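Local coordinates for protein aldehyde dehydrogenase (Listeria monocytogenes, PDB 3K9D) that probably oxidises aldehydes, with NAD or NADP as electron acceptor, at residues R323-V332 with A344-A352; G220-R228 with S253-N263. All coordinates share one frame; numbering follows the deposited sequence.

Interaction 1: R323-V332 with A344-A352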
loop_
_atom_site.group_PDB
_atom_site.type_symbol
_atom_site.label_atom_id
_atom_site.label_comp_id
_atom_site.label_asym_id
_atom_site.label_seq_id
_atom_site.Cartn_x
_atom_site.Cartn_y
_atom_site.Cartn_z
ATOM N N ARG A 323 14.067 -3.477 38.291
ATOM C CA ARG A 323 13.255 -3.941 37.168
ATOM C C ARG A 323 13.533 -3.186 35.872
ATOM O O ARG A 323 13.420 -3.763 34.789
ATOM C CB ARG A 323 11.770 -3.818 37.498
ATOM C CG ARG A 323 11.279 -4.761 38.611
ATOM C CD ARG A 323 9.750 -4.804 38.663
ATOM N NE ARG A 323 9.185 -5.379 37.440
ATOM C CZ ARG A 323 7.901 -5.319 37.086
ATOM N NH1 ARG A 323 7.015 -4.700 37.849
ATOM N NH2 ARG A 323 7.500 -5.869 35.944
ATOM N N VAL A 324 13.882 -1.906 35.999
ATOM C CA VAL A 324 14.241 -1.027 34.869
ATOM C C VAL A 324 15.245 0.017 35.358
ATOM O O VAL A 324 15.270 0.379 36.547
ATOM C CB VAL A 324 13.029 -0.233 34.228
ATOM C CG1 VAL A 324 12.067 -1.122 33.416
ATOM C CG2 VAL A 324 12.288 0.593 35.271
ATOM N N LEU A 325 16.050 0.517 34.430
ATOM C CA LEU A 325 16.960 1.599 34.707
ATOM C C LEU A 325 16.387 2.843 34.079
ATOM O O LEU A 325 16.015 2.831 32.906
ATOM C CB LEU A 325 18.360 1.285 34.163
ATOM C CG LEU A 325 19.030 0.050 34.786
ATOM C CD1 LEU A 325 20.351 -0.260 34.085
ATOM C CD2 LEU A 325 19.234 0.217 36.301
ATOM N N ILE A 326 16.278 3.904 34.881
ATOM C CA ILE A 326 15.708 5.174 34.435
ATOM C C ILE A 326 16.702 6.338 34.560
ATOM O O ILE A 326 17.257 6.608 35.635
ATOM C CB ILE A 326 14.381 5.499 35.175
ATOM C CG1 ILE A 326 13.471 4.271 35.220
ATOM C CG2 ILE A 326 13.641 6.676 34.505
ATOM C CD1 ILE A 326 12.040 4.544 35.713
ATOM N N ALA A 327 16.920 7.015 33.435
ATOM C CA ALA A 327 17.804 8.159 33.353
ATOM C C ALA A 327 16.980 9.391 33.059
ATOM O O ALA A 327 16.233 9.421 32.082
ATOM C CB ALA A 327 18.819 7.950 32.245
ATOM N N GLU A 328 17.100 10.402 33.909
ATOM C CA GLU A 328 16.486 11.682 33.620
ATOM C C GLU A 328 17.160 12.289 32.389
ATOM O O GLU A 328 18.382 12.161 32.201
ATOM C CB GLU A 328 16.522 12.614 34.837
ATOM C CG GLU A 328 15.510 12.195 35.928
ATOM C CD GLU A 328 15.364 13.206 37.043
ATOM O OE1 GLU A 328 15.060 14.389 36.769
ATOM O OE2 GLU A 328 15.523 12.807 38.208
ATOM N N GLU A 329 16.347 12.892 31.529
ATOM C CA GLU A 329 16.826 13.465 30.273
ATOM C C GLU A 329 16.196 14.841 30.041
ATOM O O GLU A 329 15.086 15.110 30.515
ATOM C CB GLU A 329 16.497 12.504 29.119
ATOM C CG GLU A 329 17.013 12.942 27.747
ATOM C CD GLU A 329 18.509 13.109 27.716
ATOM O OE1 GLU A 329 19.206 12.083 27.753
ATOM O OE2 GLU A 329 18.992 14.260 27.652
ATOM N N THR A 330 16.903 15.707 29.312
ATOM C CA THR A 330 16.409 17.056 28.967
ATOM C C THR A 330 16.412 17.336 27.444
ATOM O O THR A 330 15.761 18.277 26.967
ATOM C CB THR A 330 17.253 18.165 29.653
ATOM O OG1 THR A 330 18.569 18.197 29.082
ATOM C CG2 THR A 330 17.378 17.951 31.156
ATOM N N LYS A 331 17.150 16.520 26.700
ATOM C CA LYS A 331 17.444 16.772 25.289
ATOM C C LYS A 331 16.869 15.687 24.373
ATOM O O LYS A 331 16.531 14.589 24.817
ATOM C CB LYS A 331 18.964 16.850 25.078
ATOM C CG LYS A 331 19.616 18.107 25.624
ATOM C CD LYS A 331 21.142 17.996 25.642
ATOM C CE LYS A 331 21.766 18.331 24.289
ATOM N NZ LYS A 331 23.264 18.356 24.348
ATOM N N VAL A 332 16.774 16.021 23.087
ATOM C CA VAL A 332 16.337 15.115 22.027
ATOM C C VAL A 332 17.376 15.199 20.892
ATOM O O VAL A 332 17.863 16.277 20.584
ATOM C CB VAL A 332 14.923 15.519 21.499
ATOM C CG1 VAL A 332 14.468 14.595 20.411
ATOM C CG2 VAL A 332 13.893 15.514 22.619
ATOM N N ALA A 344 15.311 -2.694 25.466
ATOM C CA ALA A 344 15.927 -3.140 26.711
ATOM C C ALA A 344 15.194 -2.445 27.853
ATOM O O ALA A 344 14.616 -1.372 27.636
ATOM C CB ALA A 344 17.416 -2.743 26.723
ATOM N N PRO A 345 15.235 -3.021 29.083
ATOM C CA PRO A 345 14.583 -2.404 30.254
ATOM C C PRO A 345 15.271 -1.098 30.711
ATOM O O PRO A 345 15.740 -0.967 31.859
ATOM C CB PRO A 345 14.665 -3.509 31.327
ATOM C CG PRO A 345 15.914 -4.273 30.965
ATOM C CD PRO A 345 15.900 -4.293 29.443
ATOM N N ILE A 346 15.342 -0.140 29.787
ATOM C CA ILE A 346 15.936 1.164 30.032
ATOM C C ILE A 346 14.940 2.245 29.598
ATOM O O ILE A 346 14.416 2.198 28.479
ATOM C CB ILE A 346 17.281 1.375 29.245
ATOM C CG1 ILE A 346 18.241 0.208 29.462
ATOM C CG2 ILE A 346 17.937 2.736 29.634
ATOM C CD1 ILE A 346 19.493 0.229 28.577
ATOM N N LEU A 347 14.735 3.236 30.465
ATOM C CA LEU A 347 13.874 4.382 30.178
ATOM C C LEU A 347 14.574 5.732 30.339
ATOM O O LEU A 347 15.390 5.906 31.239
ATOM C CB LEU A 347 12.659 4.373 31.113
ATOM C CG LEU A 347 11.607 3.292 30.912
ATOM C CD1 LEU A 347 10.696 3.248 32.121
ATOM C CD2 LEU A 347 10.807 3.512 29.605
ATOM N N ALA A 348 14.258 6.674 29.446
ATOM C CA ALA A 348 14.423 8.105 29.729
ATOM C C ALA A 348 13.289 8.642 30.586
ATOM O O ALA A 348 12.187 8.101 30.581
ATOM C CB ALA A 348 14.517 8.912 28.418
ATOM N N PHE A 349 13.552 9.729 31.308
ATOM C CA PHE A 349 12.540 10.380 32.145
ATOM C C PHE A 349 12.583 11.907 31.962
ATOM O O PHE A 349 13.553 12.551 32.354
ATOM C CB PHE A 349 12.764 10.013 33.615
ATOM C CG PHE A 349 11.623 10.385 34.525
ATOM C CD1 PHE A 349 10.723 9.416 34.961
ATOM C CD2 PHE A 349 11.466 11.703 34.983
ATOM C CE1 PHE A 349 9.683 9.746 35.790
ATOM C CE2 PHE A 349 10.411 12.037 35.817
ATOM C CZ PHE A 349 9.538 11.061 36.234
ATOM N N TYR A 350 11.528 12.474 31.374
ATOM C CA TYR A 350 11.461 13.920 31.105
ATOM C C TYR A 350 10.447 14.614 32.004
ATOM O O TYR A 350 9.400 14.045 32.335
ATOM C CB TYR A 350 11.028 14.199 29.669
ATOM C CG TYR A 350 11.960 13.764 28.561
ATOM C CD1 TYR A 350 12.927 14.639 28.052
ATOM C CD2 TYR A 350 11.842 12.500 27.984
ATOM C CE1 TYR A 350 13.759 14.259 26.998
ATOM C CE2 TYR A 350 12.696 12.095 26.949
ATOM C CZ TYR A 350 13.639 12.983 26.454
ATOM O OH TYR A 350 14.466 12.601 25.423
ATOM N N THR A 351 10.741 15.861 32.346
ATOM C CA THR A 351 9.820 16.716 33.090
ATOM C C THR A 351 9.422 17.941 32.254
ATOM O O THR A 351 10.272 18.684 31.758
ATOM C CB THR A 351 10.419 17.152 34.438
ATOM O OG1 THR A 351 10.921 15.996 35.132
ATOM C CG2 THR A 351 9.364 17.858 35.308
ATOM N N ALA A 352 8.115 18.098 32.080
ATOM C CA ALA A 352 7.490 19.229 31.388
ATOM C C ALA A 352 6.633 19.981 32.405
ATOM O O ALA A 352 6.384 19.452 33.490
ATOM C CB ALA A 352 6.633 18.710 30.252
#
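Ile326 and Leu347 lie side by side on one face of a parallel strand pair, with Ile326 CD1 4.0 Å from Leu347 CD1. The other branch of Ile326 works on the next residue along that face: CG2 sits 3.6 Å from Phe349 CB. Val324 and Pro345 close the start of the contact through CG1 and CB. Five backbone bonds run between the segments, from Leu325 N to Pro345 O at one end to Glu329 N to Phe349 O at the other. Leu347 N to Leu325 O and Ala327 N to Leu347 O are nearly straight; Phe349 N to Ala327 O is bent, 130° at the hydrogen. This buried part, Val324 to Ala327, gives way to exposed Glu328, Thr330 and Lys331. The Glu328 carboxylate turns to Lys264 in a salt bridge, while its CB and CG stay near Phe349. Buried Tyr350 makes a second close patch. Glu329 CB lies over one face of its ring in a CH-pi contact, 4.1 Å from the centroid. A bend at chi2 (59°) brings Glu329 OE2 back to accept from both Thr330 N and Lys331 N. Tyr350 OH donates to Lys331 O at 2.9 Å, with that oxygen at the ring edge and in its plane. The pair sits inside a parallel sheet: strand 276-278 flanks 324-328, strand 256-260 flanks 346-352, and helix 355-368 packs on Val332 and Tyr350.

Interaction 2: G220-R228 with S253-N263; sequences GNGPAFIER and SEQSVVVERVN
Gly220 and Asn221 open the contact against Gln255: Asn221 OD1 lies 3.4 Å from Gln255 CB, while its ND2 bonds to Ser339 O and Glu369 O. A water joins Asn221 O to Ser256 OG. Gly222 O accepts from Gln255 N at 2.8 Å, and a second water links Gly222 N to Ser253 O. Pro223 rests its CB near Ser256 OG and Val258 CG2. Ala224 then takes up the parallel pairing: its N donates to Ser256 O, and its O accepts from Val258 N. Phe225 has CG anti to the backbone N (chi1 176°), which carries CD1 to 3.4 Å from Val258 O, at the ring edge. Ile226 N donates to Val258 O, and Ile226 CD1 meets Val257 CG1 on the other face. Past Ile226 the strands part, and a water bridges Ile226 O to Glu260 N. Glu227 OE1 bonds to Ser229 OG and Ser379 OG. Another water donates to OE2 of both Glu227 and Glu260, which may ease their repulsion. Arg228 N donates to Glu260 OE1 at 2.8 Å, and its NE and NH2 form a salt bridge with OE2, the NE bond being weak. Val262 CG2 lies 3.6 Å over the centre of the guanidinium. With helix 232-243 connecting them along the chain, the two strands form a beta-alpha-beta unit in the parallel sheet of an aldehyde dehydrogenase fold.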
loop_
_atom_site.group_PDB
_atom_site.type_symbol
_atom_site.label_atom_id
_atom_site.label_comp_id
_atom_site.label_asym_id
_atom_site.label_seq_id
_atom_site.Cartn_x
_atom_site.Cartn_y
_atom_site.Cartn_z
ATOM N N GLY A 220 10.258 1.962 16.939
ATOM C CA GLY A 220 9.354 2.365 18.020
ATOM C C GLY A 220 10.086 3.151 19.090
ATOM O O GLY A 220 11.038 2.663 19.694
ATOM N N ASN A 221 9.642 4.366 19.346
ATOM C CA ASN A 221 10.343 5.227 20.299
ATOM C C ASN A 221 9.344 5.951 21.203
ATOM O O ASN A 221 9.510 7.117 21.525
ATOM C CB ASN A 221 11.261 6.188 19.540
ATOM C CG ASN A 221 12.228 6.929 20.444
ATOM O OD1 ASN A 221 12.669 6.416 21.480
ATOM N ND2 ASN A 221 12.556 8.147 20.058
ATOM N N GLY A 222 8.315 5.216 21.635
ATOM C CA GLY A 222 7.127 5.832 22.196
ATOM C C GLY A 222 7.296 6.438 23.571
ATOM O O GLY A 222 7.673 5.726 24.502
ATOM N N PRO A 223 7.039 7.760 23.701
ATOM C CA PRO A 223 6.910 8.366 25.034
ATOM C C PRO A 223 5.672 7.858 25.765
ATOM O O PRO A 223 4.657 7.517 25.120
ATOM C CB PRO A 223 6.757 9.872 24.738
ATOM C CG PRO A 223 7.254 10.050 23.334
ATOM C CD PRO A 223 6.870 8.765 22.634
ATOM N N ALA A 224 5.756 7.791 27.095
ATOM C CA ALA A 224 4.578 7.530 27.945
ATOM C C ALA A 224 4.337 8.741 28.821
ATOM O O ALA A 224 5.080 8.982 29.766
ATOM C CB ALA A 224 4.783 6.296 28.807
ATOM N N PHE A 225 3.297 9.501 28.497
ATOM C CA PHE A 225 2.953 10.716 29.243
ATOM C C PHE A 225 1.972 10.356 30.378
ATOM O O PHE A 225 0.803 10.042 30.150
ATOM C CB PHE A 225 2.404 11.802 28.283
ATOM C CG PHE A 225 1.914 13.071 28.961
ATOM C CD1 PHE A 225 2.534 13.583 30.091
ATOM C CD2 PHE A 225 0.830 13.763 28.433
ATOM C CE1 PHE A 225 2.061 14.733 30.702
ATOM C CE2 PHE A 225 0.356 14.927 29.025
ATOM C CZ PHE A 225 0.972 15.408 30.170
ATOM N N ILE A 226 2.479 10.358 31.606
ATOM C CA ILE A 226 1.601 10.192 32.754
ATOM C C ILE A 226 1.117 11.596 33.065
ATOM O O ILE A 226 1.836 12.392 33.679
ATOM C CB ILE A 226 2.324 9.604 33.982
ATOM C CG1 ILE A 226 3.054 8.307 33.634
ATOM C CG2 ILE A 226 1.341 9.406 35.122
ATOM C CD1 ILE A 226 3.893 7.737 34.815
ATOM N N GLU A 227 -0.086 11.901 32.589
ATOM C CA GLU A 227 -0.675 13.203 32.747
ATOM C C GLU A 227 -1.191 13.300 34.186
ATOM O O GLU A 227 -1.371 12.275 34.837
ATOM C CB GLU A 227 -1.762 13.388 31.679
ATOM C CG GLU A 227 -2.371 14.771 31.599
ATOM C CD GLU A 227 -3.614 14.908 32.450
ATOM O OE1 GLU A 227 -4.284 13.879 32.691
ATOM O OE2 GLU A 227 -3.913 16.039 32.876
ATOM N N ARG A 228 -1.393 14.519 34.693
ATOM C CA ARG A 228 -1.663 14.722 36.120
ATOM C C ARG A 228 -2.959 14.095 36.640
ATOM O O ARG A 228 -3.061 13.772 37.824
ATOM C CB ARG A 228 -1.560 16.204 36.498
ATOM C CG ARG A 228 -2.672 17.098 35.963
ATOM C CD ARG A 228 -2.474 18.534 36.461
ATOM N NE ARG A 228 -1.334 19.173 35.811
ATOM C CZ ARG A 228 -0.873 20.391 36.092
ATOM N NH1 ARG A 228 -1.434 21.123 37.038
ATOM N NH2 ARG A 228 0.170 20.877 35.433
ATOM N N SER A 253 6.642 -1.000 23.074
ATOM C CA SER A 253 6.979 -0.686 24.465
ATOM C C SER A 253 7.568 0.725 24.590
ATOM O O SER A 253 8.120 1.279 23.621
ATOM C CB SER A 253 7.909 -1.755 25.054
ATOM O OG SER A 253 9.209 -1.695 24.506
ATOM N N GLU A 254 7.408 1.297 25.780
ATOM C CA GLU A 254 7.776 2.671 26.133
ATOM C C GLU A 254 9.277 2.904 26.029
ATOM O O GLU A 254 10.052 1.997 26.279
ATOM C CB GLU A 254 7.342 2.959 27.586
ATOM C CG GLU A 254 5.853 2.796 27.896
ATOM C CD GLU A 254 5.361 1.354 28.105
ATOM O OE1 GLU A 254 6.147 0.394 28.003
ATOM O OE2 GLU A 254 4.154 1.187 28.368
ATOM N N GLN A 255 9.694 4.122 25.682
ATOM C CA GLN A 255 11.118 4.446 25.626
ATOM C C GLN A 255 11.494 5.633 26.522
ATOM O O GLN A 255 12.660 5.829 26.897
ATOM C CB GLN A 255 11.559 4.668 24.173
ATOM C CG GLN A 255 11.559 3.392 23.341
ATOM C CD GLN A 255 12.616 2.401 23.806
ATOM O OE1 GLN A 255 13.656 2.798 24.324
ATOM N NE2 GLN A 255 12.355 1.103 23.616
ATOM N N SER A 256 10.484 6.412 26.872
ATOM C CA SER A 256 10.637 7.502 27.816
ATOM C C SER A 256 9.375 7.638 28.659
ATOM O O SER A 256 8.295 7.167 28.260
ATOM C CB SER A 256 10.976 8.830 27.104
ATOM O OG SER A 256 9.960 9.240 26.213
ATOM N N VAL A 257 9.544 8.236 29.841
ATOM C CA VAL A 257 8.441 8.688 30.661
ATOM C C VAL A 257 8.461 10.220 30.677
ATOM O O VAL A 257 9.486 10.836 30.910
ATOM C CB VAL A 257 8.467 8.101 32.116
ATOM C CG1 VAL A 257 7.234 8.556 32.897
ATOM C CG2 VAL A 257 8.525 6.570 32.101
ATOM N N VAL A 258 7.322 10.819 30.383
ATOM C CA VAL A 258 7.162 12.257 30.443
ATOM C C VAL A 258 6.143 12.521 31.558
ATOM O O VAL A 258 5.092 11.918 31.565
ATOM C CB VAL A 258 6.642 12.834 29.085
ATOM C CG1 VAL A 258 6.439 14.352 29.178
ATOM C CG2 VAL A 258 7.627 12.496 27.934
ATOM N N VAL A 259 6.491 13.388 32.512
ATOM C CA VAL A 259 5.596 13.756 33.620
ATOM C C VAL A 259 5.507 15.269 33.706
ATOM O O VAL A 259 6.428 15.968 33.277
ATOM C CB VAL A 259 6.097 13.209 35.020
ATOM C CG1 VAL A 259 6.422 11.742 34.939
ATOM C CG2 VAL A 259 7.308 13.968 35.502
ATOM N N GLU A 260 4.402 15.768 34.252
ATOM C CA GLU A 260 4.290 17.177 34.626
ATOM C C GLU A 260 5.009 17.395 35.956
ATOM O O GLU A 260 5.105 16.474 36.769
ATOM C CB GLU A 260 2.816 17.616 34.711
ATOM C CG GLU A 260 2.147 17.841 33.350
ATOM C CD GLU A 260 0.637 17.739 33.412
ATOM O OE1 GLU A 260 0.119 16.646 33.707
ATOM O OE2 GLU A 260 -0.047 18.747 33.161
ATOM N N ARG A 261 5.519 18.605 36.171
ATOM C CA ARG A 261 6.305 18.934 37.374
ATOM C C ARG A 261 5.555 18.690 38.678
ATOM O O ARG A 261 6.139 18.186 39.644
ATOM C CB ARG A 261 6.801 20.389 37.344
ATOM C CG ARG A 261 7.737 20.745 38.513
ATOM C CD ARG A 261 8.432 22.078 38.293
ATOM N NE ARG A 261 9.164 22.093 37.030
ATOM C CZ ARG A 261 10.451 21.797 36.897
ATOM N NH1 ARG A 261 11.180 21.464 37.952
ATOM N NH2 ARG A 261 11.009 21.829 35.701
ATOM N N VAL A 262 4.263 19.036 38.697
ATOM C CA VAL A 262 3.439 18.872 39.895
ATOM C C VAL A 262 3.309 17.403 40.310
ATOM O O VAL A 262 3.057 17.103 41.475
ATOM C CB VAL A 262 2.017 19.526 39.758
ATOM C CG1 VAL A 262 2.108 21.046 39.698
ATOM C CG2 VAL A 262 1.260 18.976 38.561
ATOM N N ASN A 263 3.516 16.499 39.354
ATOM C CA ASN A 263 3.315 15.086 39.569
ATOM C C ASN A 263 4.617 14.296 39.662
ATOM O O ASN A 263 4.588 13.088 39.882
ATOM C CB ASN A 263 2.441 14.531 38.448
ATOM C CG ASN A 263 1.363 13.602 38.950
ATOM O OD1 ASN A 263 1.107 13.502 40.153
ATOM N ND2 ASN A 263 0.720 12.918 38.029
HETATM O O HOH W 1 10.642 8.232 23.749
HETATM O O HOH W 2 7.281 2.488 21.149
HETATM O O HOH W 3 2.033 14.493 35.132
HETATM O O HOH W 4 -2.762 18.243 32.486
HETATM O O HOH W 5 -1.828 11.873 38.901
#

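How the interactions relate
Interactions 1 and 2 are adjacent strand pairs of one parallel sheet, with centres about 9 Å apart. Strands 346-352 and 256-260 are neighbours, so four strands run in the order 324-328, 346-352, 256-260, 223-226. Probable backbone hydrogen bonds stitch the pairs together: Tyr350 N to Val257 O and Val257 N to Ala348 O, both 2.7 Å. Phe349 CZ packs on Val259 CG1 at 3.4 Å on one face. Tyr350 CE2 meets Ser256 CB at 3.7 Å on the other. Lys243, in the helix of the beta-alpha-beta unit, bonds Glu254 O of interaction 2 and, weakly, Ala344 O of interaction 1. Along the chain, interaction 2 closes before interaction 1 opens.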